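Local structure of phosphatidylinositol transfer protein SFH5 (Saccharomyces cerevisiae, 6W32) at residues V133-G139 against V182-G187; K219-P225 against F247-G253. The protein binds phosphatidylinositol and transfers it between membranes, regulates phosphatidylinositol 4,5-bisphosphate at the plasma membrane, and binds heme b. All coordinates share one frame; numbering follows the deposited sequence.

Contact 1: V133-G139 against V182-G187; sequences VTWNLYG and VHDYKG. With HEM (protoporphyrin IX containing Fe), chain D.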
ATOM      1  N   VAL A 133       5.264   6.719   5.257  1.00 45.44           N
ATOM      2  CA  VAL A 133       4.248   7.509   4.571  1.00 44.69           C
ATOM      3  C   VAL A 133       4.557   7.492   3.085  1.00 46.58           C
ATOM      4  O   VAL A 133       5.732   7.578   2.700  1.00 50.02           O
ATOM      5  CB  VAL A 133       4.230   8.969   5.098  1.00 45.17           C
ATOM      6  CG1 VAL A 133       3.030   9.726   4.580  1.00 45.62           C
ATOM      7  CG2 VAL A 133       4.220   9.014   6.609  1.00 45.44           C
ATOM      8  N   THR A 134       3.524   7.402   2.240  1.00 45.47           N
ATOM      9  CA  THR A 134       3.727   7.735   0.826  1.00 53.40           C
ATOM     10  C   THR A 134       2.883   8.944   0.464  1.00 50.78           C
ATOM     11  O   THR A 134       1.845   9.208   1.077  1.00 52.02           O
ATOM     12  CB  THR A 134       3.405   6.601  -0.173  1.00 41.96           C
ATOM     13  OG1 THR A 134       1.988   6.463  -0.326  1.00 51.71           O
ATOM     14  CG2 THR A 134       3.982   5.306   0.250  1.00 45.37           C
ATOM     15  N   TRP A 135       3.324   9.663  -0.555  1.00 46.38           N
ATOM     16  CA  TRP A 135       2.723  10.939  -0.880  1.00 48.62           C
ATOM     17  C   TRP A 135       2.498  11.009  -2.380  1.00 47.72           C
ATOM     18  O   TRP A 135       3.430  10.796  -3.155  1.00 46.58           O
ATOM     19  CB  TRP A 135       3.626  12.101  -0.456  1.00 49.92           C
ATOM     20  CG  TRP A 135       4.149  12.161   0.964  1.00 49.74           C
ATOM     21  CD1 TRP A 135       4.991  11.273   1.602  1.00 47.66           C
ATOM     22  CD2 TRP A 135       3.919  13.227   1.886  1.00 45.25           C
ATOM     23  NE1 TRP A 135       5.279  11.736   2.880  1.00 46.22           N
ATOM     24  CE2 TRP A 135       4.626  12.927   3.071  1.00 45.83           C
ATOM     25  CE3 TRP A 135       3.179  14.406   1.818  1.00 44.33           C
ATOM     26  CZ2 TRP A 135       4.606  13.764   4.177  1.00 48.64           C
ATOM     27  CZ3 TRP A 135       3.157  15.235   2.900  1.00 49.92           C
ATOM     28  CH2 TRP A 135       3.867  14.913   4.082  1.00 51.34           C
ATOM     29  N   ASN A 136       1.291  11.359  -2.792  1.00 43.47           N
ATOM     30  CA  ASN A 136       1.003  11.588  -4.196  1.00 46.15           C
ATOM     31  C   ASN A 136       0.724  13.067  -4.402  1.00 48.36           C
ATOM     32  O   ASN A 136      -0.181  13.624  -3.777  1.00 51.07           O
ATOM     33  CB  ASN A 136      -0.175  10.740  -4.663  1.00 50.09           C
ATOM     34  CG  ASN A 136       0.086   9.271  -4.501  1.00 45.88           C
ATOM     35  OD1 ASN A 136      -0.374   8.649  -3.531  1.00 50.17           O
ATOM     36  ND2 ASN A 136       0.852   8.706  -5.422  1.00 45.57           N
ATOM     37  N   LEU A 137       1.523  13.712  -5.242  1.00 48.86           N
ATOM     38  CA  LEU A 137       1.349  15.138  -5.476  1.00 47.14           C
ATOM     39  C   LEU A 137       0.428  15.337  -6.668  1.00 44.37           C
ATOM     40  O   LEU A 137       0.759  16.006  -7.646  1.00 47.04           O
ATOM     41  CB  LEU A 137       2.697  15.818  -5.672  1.00 46.19           C
ATOM     42  CG  LEU A 137       3.608  15.498  -4.500  1.00 45.11           C
ATOM     43  CD1 LEU A 137       4.962  16.088  -4.687  1.00 45.90           C
ATOM     44  CD2 LEU A 137       2.964  16.001  -3.230  1.00 48.81           C
ATOM     45  N   TYR A 138      -0.752  14.732  -6.548  1.00 40.32           N
ATOM     46  CA  TYR A 138      -1.664  14.664  -7.683  1.00 47.86           C
ATOM     47  C   TYR A 138      -2.105  16.046  -8.164  1.00 47.37           C
ATOM     48  O   TYR A 138      -2.349  16.235  -9.358  1.00 53.41           O
ATOM     49  CB  TYR A 138      -2.870  13.806  -7.324  1.00 48.73           C
ATOM     50  CG  TYR A 138      -2.596  12.315  -7.331  1.00 48.03           C
ATOM     51  CD1 TYR A 138      -1.595  11.759  -8.121  1.00 47.47           C
ATOM     52  CD2 TYR A 138      -3.352  11.454  -6.552  1.00 48.06           C
ATOM     53  CE1 TYR A 138      -1.365  10.376  -8.110  1.00 44.71           C
ATOM     54  CE2 TYR A 138      -3.127  10.079  -6.557  1.00 44.39           C
ATOM     55  CZ  TYR A 138      -2.147   9.556  -7.329  1.00 41.62           C
ATOM     56  OH  TYR A 138      -1.965   8.205  -7.282  1.00 43.22           O
ATOM     57  N   GLY A 139      -2.166  17.030  -7.281  1.00 48.66           N
ATOM     58  CA  GLY A 139      -2.545  18.369  -7.714  1.00 52.28           C
ATOM     59  C   GLY A 139      -1.644  18.947  -8.787  1.00 53.29           C
ATOM     60  O   GLY A 139      -2.091  19.736  -9.622  1.00 59.65           O
ATOM     61  N   VAL A 182      -0.564  10.333   2.047  1.00 34.56           N
ATOM     62  CA  VAL A 182      -1.100  11.670   1.838  1.00 42.35           C
ATOM     63  C   VAL A 182      -1.307  11.887   0.352  1.00 40.62           C
ATOM     64  O   VAL A 182      -0.433  11.554  -0.454  1.00 43.08           O
ATOM     65  CB  VAL A 182      -0.192  12.789   2.406  1.00 45.48           C
ATOM     66  CG1 VAL A 182      -0.623  14.180   1.885  1.00 38.28           C
ATOM     67  CG2 VAL A 182      -0.254  12.808   3.873  1.00 46.02           C
ATOM     68  N   HIS A 183      -2.449  12.470   0.002  1.00 37.01           N
ATOM     69  CA  HIS A 183      -2.649  13.100  -1.290  1.00 43.84           C
ATOM     70  C   HIS A 183      -2.599  14.607  -1.102  1.00 51.22           C
ATOM     71  O   HIS A 183      -3.131  15.140  -0.112  1.00 51.53           O
ATOM     72  CB  HIS A 183      -3.985  12.709  -1.911  1.00 44.08           C
ATOM     73  CG  HIS A 183      -4.031  11.292  -2.376  1.00 45.40           C
ATOM     74  ND1 HIS A 183      -5.078  10.779  -3.110  1.00 43.12           N
ATOM     75  CD2 HIS A 183      -3.153  10.273  -2.205  1.00 44.19           C
ATOM     76  CE1 HIS A 183      -4.840   9.508  -3.377  1.00 44.32           C
ATOM     77  NE2 HIS A 183      -3.685   9.172  -2.827  1.00 43.83           N
ATOM     78  N   ASP A 184      -1.824  15.252  -1.961  1.00 46.67           N
ATOM     79  CA  ASP A 184      -1.849  16.687  -2.060  1.00 50.75           C
ATOM     80  C   ASP A 184      -2.573  16.974  -3.347  1.00 48.27           C
ATOM     81  O   ASP A 184      -2.113  16.629  -4.435  1.00 51.00           O
ATOM     82  CB  ASP A 184      -0.429  17.251  -2.109  1.00 50.83           C
ATOM     83  CG  ASP A 184      -0.407  18.764  -2.202  1.00 51.95           C
ATOM     84  OD1 ASP A 184      -1.495  19.376  -2.226  1.00 45.26           O
ATOM     85  OD2 ASP A 184       0.700  19.341  -2.251  1.00 47.72           O
ATOM     86  N   TYR A 185      -3.716  17.619  -3.208  1.00 44.70           N
ATOM     87  CA  TYR A 185      -4.470  18.087  -4.347  1.00 43.69           C
ATOM     88  C   TYR A 185      -4.346  19.584  -4.544  1.00 49.19           C
ATOM     89  O   TYR A 185      -5.238  20.193  -5.158  1.00 51.32           O
ATOM     90  CB  TYR A 185      -5.926  17.692  -4.164  1.00 47.52           C
ATOM     91  CG  TYR A 185      -6.124  16.203  -4.173  1.00 47.23           C
ATOM     92  CD1 TYR A 185      -5.867  15.472  -5.318  1.00 47.60           C
ATOM     93  CD2 TYR A 185      -6.594  15.531  -3.061  1.00 43.80           C
ATOM     94  CE1 TYR A 185      -6.040  14.112  -5.351  1.00 48.05           C
ATOM     95  CE2 TYR A 185      -6.789  14.173  -3.091  1.00 48.15           C
ATOM     96  CZ  TYR A 185      -6.513  13.465  -4.255  1.00 49.49           C
ATOM     97  OH  TYR A 185      -6.676  12.099  -4.326  1.00 48.91           O
ATOM     98  N   LYS A 186      -3.269  20.201  -4.046  1.00 44.83           N
ATOM     99  CA  LYS A 186      -3.155  21.642  -4.215  1.00 46.50           C
ATOM    100  C   LYS A 186      -3.143  21.992  -5.686  1.00 50.87           C
ATOM    101  O   LYS A 186      -2.145  21.783  -6.378  1.00 54.62           O
ATOM    102  CB  LYS A 186      -1.898  22.209  -3.575  1.00 45.55           C
ATOM    103  CG  LYS A 186      -1.803  23.708  -3.855  1.00 49.28           C
ATOM    104  CD  LYS A 186      -1.100  24.513  -2.730  1.00 61.29           C
ATOM    105  CE  LYS A 186      -1.764  25.875  -2.535  1.00 63.82           C
ATOM    106  NZ  LYS A 186      -2.305  26.383  -3.841  1.00 57.74           N
ATOM    107  N   GLY A 187      -4.240  22.540  -6.169  1.00 51.34           N
ATOM    108  CA  GLY A 187      -4.251  23.013  -7.522  1.00 51.18           C
ATOM    109  C   GLY A 187      -5.411  22.479  -8.313  1.00 53.86           C
ATOM    110  O   GLY A 187      -5.678  22.978  -9.403  1.00 64.40           O
TER
HETATM  111  CHA HEM D 301      -8.350   8.152  -4.542  1.00 52.04           C
HETATM  112  CHB HEM D 301      -6.427  10.633  -8.170  1.00 50.11           C
HETATM  113  CHC HEM D 301      -8.976  14.513  -6.821  1.00 48.15           C
HETATM  114  CHD HEM D 301     -10.532  12.141  -2.858  1.00 43.55           C
HETATM  115  C1A HEM D 301      -7.609   8.509  -5.637  1.00 50.88           C
HETATM  116  C2A HEM D 301      -6.788   7.587  -6.365  1.00 46.50           C
HETATM  117  C3A HEM D 301      -6.259   8.248  -7.415  1.00 48.65           C
HETATM  118  C4A HEM D 301      -6.739   9.618  -7.323  1.00 46.92           C
HETATM  119  CMA HEM D 301      -5.296   7.778  -8.532  1.00 41.29           C
HETATM  120  CAA HEM D 301      -6.737   6.116  -5.922  1.00 44.41           C
HETATM  121  CBA HEM D 301      -5.485   5.611  -5.243  1.00 42.80           C
HETATM  122  CGA HEM D 301      -4.436   6.599  -4.905  1.00 45.79           C
HETATM  123  O1A HEM D 301      -3.794   7.012  -5.923  1.00 50.90           O
HETATM  124  O2A HEM D 301      -3.829   6.263  -3.834  1.00 45.65           O
HETATM  125  C1B HEM D 301      -6.990  11.875  -8.159  1.00 47.66           C
HETATM  126  C2B HEM D 301      -6.754  12.889  -9.148  1.00 47.62           C
HETATM  127  C3B HEM D 301      -7.452  13.969  -8.792  1.00 52.75           C
HETATM  128  C4B HEM D 301      -8.163  13.669  -7.550  1.00 54.80           C
HETATM  129  CMB HEM D 301      -5.831  12.688 -10.369  1.00 56.58           C
HETATM  130  CAB HEM D 301      -7.492  15.322  -9.535  1.00 54.14           C
HETATM  131  CBB HEM D 301      -8.631  15.900  -9.870  1.00 61.44           C
HETATM  132  C1C HEM D 301      -9.624  14.261  -5.625  1.00 50.77           C
HETATM  133  C2C HEM D 301     -10.489  15.161  -4.829  1.00 53.49           C
HETATM  134  C3C HEM D 301     -10.915  14.488  -3.736  1.00 50.13           C
HETATM  135  C4C HEM D 301     -10.341  13.152  -3.786  1.00 48.51           C
HETATM  136  CMC HEM D 301     -10.843  16.632  -5.172  1.00 47.60           C
HETATM  137  CAC HEM D 301     -11.829  15.034  -2.604  1.00 56.98           C
HETATM  138  CBC HEM D 301     -11.570  14.782  -1.299  1.00 48.62           C
HETATM  139  C1D HEM D 301     -10.143  10.833  -2.955  1.00 47.15           C
HETATM  140  C2D HEM D 301     -10.511   9.755  -2.069  1.00 46.26           C
HETATM  141  C3D HEM D 301      -9.830   8.512  -2.647  1.00 44.33           C
HETATM  142  C4D HEM D 301      -9.124   8.974  -3.792  1.00 44.67           C
HETATM  143  CMD HEM D 301     -11.387   9.794  -0.814  1.00 44.31           C
HETATM  144  CAD HEM D 301      -9.788   7.061  -2.153  1.00 38.12           C
HETATM  145  CBD HEM D 301      -8.377   6.825  -1.602  1.00 37.27           C
HETATM  146  CGD HEM D 301      -8.329   5.444  -0.999  1.00 40.15           C
HETATM  147  O1D HEM D 301      -7.199   4.988  -0.623  1.00 40.94           O
HETATM  148  O2D HEM D 301      -9.368   4.713  -1.140  1.00 30.80           O
HETATM  149  NA  HEM D 301      -7.576   9.732  -6.246  1.00 48.39           N
HETATM  150  NB  HEM D 301      -7.850  12.377  -7.205  1.00 53.57           N
HETATM  151  NC  HEM D 301      -9.598  13.094  -4.948  1.00 47.56           N
HETATM  152  ND  HEM D 301      -9.329  10.320  -3.981  1.00 48.78           N
HETATM  153 FE   HEM D 301      -8.503  11.416  -5.536  1.00 53.17          FE
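The imidazole of His183 takes the edge of the Tyr138 ring on one face in a T-shaped stack, the two planes 72° apart, while a heme propionate lies near the imidazole plane. Tyr138 in turn carries Asn136 CB over the centre of one face and meets Tyr185 CE1 at its edge. These rings stand where two parallel neighbours of the CRAL-TRIO (Sec14-like) sheet, 133-136 and 182-184, run out into the heme pocket, and they illustrate how strand ends can build a ligand site. The backbone ladder is regular: Val182 N to Thr134 O (2.8 Å), Asn136 N to Val182 O and Asp184 N to Asn136 O. Beyond it, Gly139 N reaches Asp184 O at 2.9 Å. Gly139 CA packs against the backbone of Tyr185 and Lys186. On the sheet face away from the heme, Val182 CB lies 3.8 Å from Trp135 CE3, over the rim of the indole. Asp184, with CG anti to its backbone nitrogen (chi1 -180°), turns OD1 back to Lys186 N in an Asx turn at the strand end. Arg158 from helix 151-166 joins Tyr138 and His183 in binding the heme. Tyr138 OH donates to propionate oxygen O1A at 2.6 Å, His183 NE2 reaches O2A weakly, and the proximal ligand Tyr185 places OH 2.3 Å from the iron.

Contact 2: K219-P225 against F247-G253; sequences KYFVNVP and FVVLTDG. With HEM (protoporphyrin IX containing Fe), chain D.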
ATOM      1  N   LYS A 219      -5.098   7.935   6.075  1.00 45.94           N
ATOM      2  CA  LYS A 219      -4.884   8.590   4.792  1.00 42.02           C
ATOM      3  C   LYS A 219      -5.406  10.031   4.864  1.00 49.89           C
ATOM      4  O   LYS A 219      -6.547  10.271   5.296  1.00 46.73           O
ATOM      5  CB  LYS A 219      -5.554   7.791   3.684  1.00 39.88           C
ATOM      6  CG  LYS A 219      -5.265   8.288   2.276  1.00 43.70           C
ATOM      7  CD  LYS A 219      -5.338   7.139   1.280  1.00 47.15           C
ATOM      8  CE  LYS A 219      -4.703   7.480  -0.064  1.00 47.88           C
ATOM      9  NZ  LYS A 219      -4.927   6.364  -1.050  1.00 41.11           N
ATOM     10  N   TYR A 220      -4.557  10.997   4.477  1.00 47.78           N
ATOM     11  CA  TYR A 220      -4.885  12.415   4.565  1.00 46.87           C
ATOM     12  C   TYR A 220      -4.984  12.983   3.163  1.00 45.37           C
ATOM     13  O   TYR A 220      -4.139  12.699   2.311  1.00 44.98           O
ATOM     14  CB  TYR A 220      -3.839  13.211   5.376  1.00 46.25           C
ATOM     15  CG  TYR A 220      -3.661  12.675   6.764  1.00 46.64           C
ATOM     16  CD1 TYR A 220      -2.695  11.720   7.025  1.00 46.75           C
ATOM     17  CD2 TYR A 220      -4.509  13.063   7.804  1.00 49.30           C
ATOM     18  CE1 TYR A 220      -2.550  11.174   8.279  1.00 42.60           C
ATOM     19  CE2 TYR A 220      -4.356  12.535   9.083  1.00 45.91           C
ATOM     20  CZ  TYR A 220      -3.362  11.578   9.289  1.00 46.77           C
ATOM     21  OH  TYR A 220      -3.161  11.005  10.512  1.00 54.94           O
ATOM     22  N   PHE A 221      -6.004  13.805   2.941  1.00 46.55           N
ATOM     23  CA  PHE A 221      -6.283  14.409   1.645  1.00 46.20           C
ATOM     24  C   PHE A 221      -6.208  15.903   1.874  1.00 45.74           C
ATOM     25  O   PHE A 221      -7.175  16.482   2.370  1.00 47.83           O
ATOM     26  CB  PHE A 221      -7.664  14.005   1.138  1.00 42.83           C
ATOM     27  CG  PHE A 221      -7.841  12.537   0.993  1.00 45.58           C
ATOM     28  CD1 PHE A 221      -7.704  11.933  -0.247  1.00 47.09           C
ATOM     29  CD2 PHE A 221      -8.142  11.745   2.093  1.00 45.70           C
ATOM     30  CE1 PHE A 221      -7.887  10.565  -0.410  1.00 42.01           C
ATOM     31  CE2 PHE A 221      -8.314  10.373   1.944  1.00 49.05           C
ATOM     32  CZ  PHE A 221      -8.187   9.779   0.672  1.00 44.84           C
ATOM     33  N   VAL A 222      -5.092  16.539   1.523  1.00 46.40           N
ATOM     34  CA  VAL A 222      -4.864  17.914   1.958  1.00 46.84           C
ATOM     35  C   VAL A 222      -4.936  18.883   0.782  1.00 44.61           C
ATOM     36  O   VAL A 222      -4.747  18.526  -0.374  1.00 48.37           O
ATOM     37  CB  VAL A 222      -3.529  18.058   2.713  1.00 44.78           C
ATOM     38  CG1 VAL A 222      -3.374  16.893   3.682  1.00 43.08           C
ATOM     39  CG2 VAL A 222      -2.375  18.127   1.749  1.00 47.80           C
ATOM     40  N   ASN A 223      -5.253  20.130   1.103  1.00 46.28           N
ATOM     41  CA  ASN A 223      -5.341  21.226   0.153  1.00 44.27           C
ATOM     42  C   ASN A 223      -6.487  21.026  -0.827  1.00 47.52           C
ATOM     43  O   ASN A 223      -6.353  21.264  -2.026  1.00 46.97           O
ATOM     44  CB  ASN A 223      -4.011  21.431  -0.548  1.00 43.63           C
ATOM     45  CG  ASN A 223      -3.034  22.090   0.361  1.00 48.42           C
ATOM     46  OD1 ASN A 223      -3.412  22.996   1.111  1.00 57.15           O
ATOM     47  ND2 ASN A 223      -1.804  21.626   0.369  1.00 45.52           N
ATOM     48  N   VAL A 224      -7.644  20.667  -0.274  1.00 49.27           N
ATOM     49  CA  VAL A 224      -8.889  20.316  -0.951  1.00 46.32           C
ATOM     50  C   VAL A 224      -9.927  21.385  -0.615  1.00 49.59           C
ATOM     51  O   VAL A 224     -10.456  21.395   0.502  1.00 47.17           O
ATOM     52  CB  VAL A 224      -9.393  18.935  -0.507  1.00 44.14           C
ATOM     53  CG1 VAL A 224     -10.491  18.415  -1.426  1.00 50.69           C
ATOM     54  CG2 VAL A 224      -8.259  17.953  -0.381  1.00 42.96           C
ATOM     55  N   PRO A 225     -10.271  22.266  -1.534  1.00 52.89           N
ATOM     56  CA  PRO A 225     -11.424  23.163  -1.321  1.00 47.20           C
ATOM     57  C   PRO A 225     -12.722  22.444  -0.938  1.00 50.66           C
ATOM     58  O   PRO A 225     -12.870  21.260  -1.245  1.00 52.86           O
ATOM     59  CB  PRO A 225     -11.562  23.856  -2.682  1.00 48.10           C
ATOM     60  CG  PRO A 225     -10.173  23.842  -3.252  1.00 55.06           C
ATOM     61  CD  PRO A 225      -9.524  22.563  -2.773  1.00 55.39           C
ATOM     62  N   PHE A 247      -9.998   7.912   6.745  1.00 46.91           N
ATOM     63  CA  PHE A 247      -9.882   9.073   5.865  1.00 46.50           C
ATOM     64  C   PHE A 247     -10.063  10.400   6.609  1.00 40.15           C
ATOM     65  O   PHE A 247     -11.013  10.563   7.372  1.00 42.35           O
ATOM     66  CB  PHE A 247     -10.933   8.968   4.760  1.00 42.25           C
ATOM     67  CG  PHE A 247     -10.615   7.944   3.734  1.00 50.03           C
ATOM     68  CD1 PHE A 247      -9.457   7.183   3.826  1.00 46.36           C
ATOM     69  CD2 PHE A 247     -11.448   7.765   2.635  1.00 51.65           C
ATOM     70  CE1 PHE A 247      -9.150   6.251   2.869  1.00 41.33           C
ATOM     71  CE2 PHE A 247     -11.144   6.831   1.689  1.00 40.73           C
ATOM     72  CZ  PHE A 247      -9.987   6.074   1.813  1.00 42.59           C
ATOM     73  N   VAL A 248      -9.185  11.362   6.320  1.00 39.99           N
ATOM     74  CA  VAL A 248      -9.236  12.728   6.849  1.00 42.63           C
ATOM     75  C   VAL A 248      -8.973  13.731   5.732  1.00 42.74           C
ATOM     76  O   VAL A 248      -7.959  13.623   5.038  1.00 49.19           O
ATOM     77  CB  VAL A 248      -8.183  12.964   7.941  1.00 40.84           C
ATOM     78  CG1 VAL A 248      -8.244  14.367   8.342  1.00 44.01           C
ATOM     79  CG2 VAL A 248      -8.406  12.063   9.110  1.00 36.78           C
ATOM     80  N   VAL A 249      -9.831  14.740   5.604  1.00 40.25           N
ATOM     81  CA  VAL A 249      -9.778  15.729   4.529  1.00 40.30           C
ATOM     82  C   VAL A 249      -9.413  17.081   5.132  1.00 46.35           C
ATOM     83  O   VAL A 249     -10.070  17.546   6.070  1.00 55.22           O
ATOM     84  CB  VAL A 249     -11.130  15.817   3.803  1.00 42.05           C
ATOM     85  CG1 VAL A 249     -11.062  16.725   2.620  1.00 41.15           C
ATOM     86  CG2 VAL A 249     -11.597  14.435   3.413  1.00 42.11           C
ATOM     87  N   LEU A 250      -8.384  17.726   4.586  1.00 44.64           N
ATOM     88  CA  LEU A 250      -7.833  18.957   5.141  1.00 45.08           C
ATOM     89  C   LEU A 250      -7.886  20.022   4.068  1.00 46.89           C
ATOM     90  O   LEU A 250      -7.116  19.957   3.110  1.00 49.56           O
ATOM     91  CB  LEU A 250      -6.388  18.761   5.597  1.00 42.81           C
ATOM     92  CG  LEU A 250      -6.171  17.886   6.830  1.00 47.19           C
ATOM     93  CD1 LEU A 250      -4.742  18.023   7.353  1.00 44.52           C
ATOM     94  CD2 LEU A 250      -7.191  18.228   7.915  1.00 47.81           C
ATOM     95  N   THR A 251      -8.741  21.035   4.235  1.00 47.70           N
ATOM     96  CA  THR A 251      -8.720  22.131   3.273  1.00 41.23           C
ATOM     97  C   THR A 251      -7.407  22.916   3.304  1.00 51.61           C
ATOM     98  O   THR A 251      -6.934  23.347   2.239  1.00 57.41           O
ATOM     99  CB  THR A 251      -9.895  23.049   3.495  1.00 32.89           C
ATOM    100  OG1 THR A 251     -11.109  22.355   3.175  1.00 43.14           O
ATOM    101  CG2 THR A 251      -9.789  24.218   2.611  1.00 40.73           C
ATOM    102  N   ASP A 252      -6.765  23.045   4.479  1.00 51.99           N
ATOM    103  CA  ASP A 252      -5.517  23.800   4.670  1.00 53.30           C
ATOM    104  C   ASP A 252      -4.342  22.839   4.887  1.00 55.70           C
ATOM    105  O   ASP A 252      -4.183  22.283   5.977  1.00 59.90           O
ATOM    106  CB  ASP A 252      -5.673  24.743   5.862  1.00 58.67           C
ATOM    107  CG  ASP A 252      -4.485  25.689   6.060  1.00 68.78           C
ATOM    108  OD1 ASP A 252      -3.363  25.421   5.549  1.00 67.87           O
ATOM    109  OD2 ASP A 252      -4.691  26.724   6.749  1.00 71.79           O
ATOM    110  N   GLY A 253      -3.485  22.682   3.876  1.00 53.48           N
ATOM    111  CA  GLY A 253      -2.397  21.711   3.973  1.00 51.37           C
ATOM    112  C   GLY A 253      -1.392  21.973   5.083  1.00 59.10           C
ATOM    113  O   GLY A 253      -0.681  21.050   5.503  1.00 56.89           O
TER
HETATM  114  CHA HEM D 301      -8.350   8.152  -4.542  1.00 52.04           C
HETATM  115  CHB HEM D 301      -6.427  10.633  -8.170  1.00 50.11           C
HETATM  116  CHC HEM D 301      -8.976  14.513  -6.821  1.00 48.15           C
HETATM  117  CHD HEM D 301     -10.532  12.141  -2.858  1.00 43.55           C
HETATM  118  C1A HEM D 301      -7.609   8.509  -5.637  1.00 50.88           C
HETATM  119  C2A HEM D 301      -6.788   7.587  -6.365  1.00 46.50           C
HETATM  120  C3A HEM D 301      -6.259   8.248  -7.415  1.00 48.65           C
HETATM  121  C4A HEM D 301      -6.739   9.618  -7.323  1.00 46.92           C
HETATM  122  CMA HEM D 301      -5.296   7.778  -8.532  1.00 41.29           C
HETATM  123  CAA HEM D 301      -6.737   6.116  -5.922  1.00 44.41           C
HETATM  124  CBA HEM D 301      -5.485   5.611  -5.243  1.00 42.80           C
HETATM  125  CGA HEM D 301      -4.436   6.599  -4.905  1.00 45.79           C
HETATM  126  O1A HEM D 301      -3.794   7.012  -5.923  1.00 50.90           O
HETATM  127  O2A HEM D 301      -3.829   6.263  -3.834  1.00 45.65           O
HETATM  128  C1B HEM D 301      -6.990  11.875  -8.159  1.00 47.66           C
HETATM  129  C2B HEM D 301      -6.754  12.889  -9.148  1.00 47.62           C
HETATM  130  C3B HEM D 301      -7.452  13.969  -8.792  1.00 52.75           C
HETATM  131  C4B HEM D 301      -8.163  13.669  -7.550  1.00 54.80           C
HETATM  132  CMB HEM D 301      -5.831  12.688 -10.369  1.00 56.58           C
HETATM  133  CAB HEM D 301      -7.492  15.322  -9.535  1.00 54.14           C
HETATM  134  CBB HEM D 301      -8.631  15.900  -9.870  1.00 61.44           C
HETATM  135  C1C HEM D 301      -9.624  14.261  -5.625  1.00 50.77           C
HETATM  136  C2C HEM D 301     -10.489  15.161  -4.829  1.00 53.49           C
HETATM  137  C3C HEM D 301     -10.915  14.488  -3.736  1.00 50.13           C
HETATM  138  C4C HEM D 301     -10.341  13.152  -3.786  1.00 48.51           C
HETATM  139  CMC HEM D 301     -10.843  16.632  -5.172  1.00 47.60           C
HETATM  140  CAC HEM D 301     -11.829  15.034  -2.604  1.00 56.98           C
HETATM  141  CBC HEM D 301     -11.570  14.782  -1.299  1.00 48.62           C
HETATM  142  C1D HEM D 301     -10.143  10.833  -2.955  1.00 47.15           C
HETATM  143  C2D HEM D 301     -10.511   9.755  -2.069  1.00 46.26           C
HETATM  144  C3D HEM D 301      -9.830   8.512  -2.647  1.00 44.33           C
HETATM  145  C4D HEM D 301      -9.124   8.974  -3.792  1.00 44.67           C
HETATM  146  CMD HEM D 301     -11.387   9.794  -0.814  1.00 44.31           C
HETATM  147  CAD HEM D 301      -9.788   7.061  -2.153  1.00 38.12           C
HETATM  148  CBD HEM D 301      -8.377   6.825  -1.602  1.00 37.27           C
HETATM  149  CGD HEM D 301      -8.329   5.444  -0.999  1.00 40.15           C
HETATM  150  O1D HEM D 301      -7.199   4.988  -0.623  1.00 40.94           O
HETATM  151  O2D HEM D 301      -9.368   4.713  -1.140  1.00 30.80           O
HETATM  152  NA  HEM D 301      -7.576   9.732  -6.246  1.00 48.39           N
HETATM  153  NB  HEM D 301      -7.850  12.377  -7.205  1.00 53.57           N
HETATM  154  NC  HEM D 301      -9.598  13.094  -4.948  1.00 47.56           N
HETATM  155  ND  HEM D 301      -9.329  10.320  -3.981  1.00 48.78           N
HETATM  156 FE   HEM D 301      -8.503  11.416  -5.536  1.00 53.17          FE
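Phe221 and Phe247 each set CG beside the backbone nitrogen (chi1 -59° and -74°), torsions that turn the two rings until Phe221 CE2 comes over a face of Phe247; the strand register has already put both residues on the Lys219 face of the sheet. Strands 219-222 and 247-250 are parallel neighbours at one border of the CRAL-TRIO sheet, the second being an outermost strand, and they exemplify how one face of such a pair can line a cofactor pocket, here with Lys219, Phe221 and Phe247. The stack is edge-to-face, CE2 of Phe221 lying 3.8 Å from CG of Phe247 with the planes at 72°. Phe247 also brings CZ close to propionate oxygen O2D. Backbone bonds from Val248 N to Lys219 O, Phe221 N to Val248 O and Leu250 N to Phe221 O fix the register. The reverse face is aliphatic and aromatic, Val248 CB lying 3.7 Å from Tyr220 CD2. Past the strands the loops stay joined: Thr251 OG1 donates to Val224 O at 2.9 Å, and Gly253 N meets Asn223 OD1 at 2.8 Å from above the amide plane. Through its extended chain Lys219 NZ bridges both propionates, donating to O2A at 3.0 Å and to O1D at 2.7 Å.

Overall arrangement
Contacts 1 and 2 follow one another along the chain and lie side by side in one sheet, their centres about 9 Å apart, because strands 179-184 and 216-222 are neighbours. Probable hydrogen bonds join them, His183 N to Tyr220 O and His183 O to Val222 N, both 2.9 Å. Next to this seam Lys219 CE packs 3.4 Å from His183 NE2, and the Phe221 ring meets that of His183 edge-to-face. Both contacts line the same heme pocket with a division of labour: contact 1 supplies the iron ligand Tyr185, contact 2 adds Phe221 and Phe247 beside the heme and Lys219 at the propionates, and the propionate bearing O1A and O2A is shared between them.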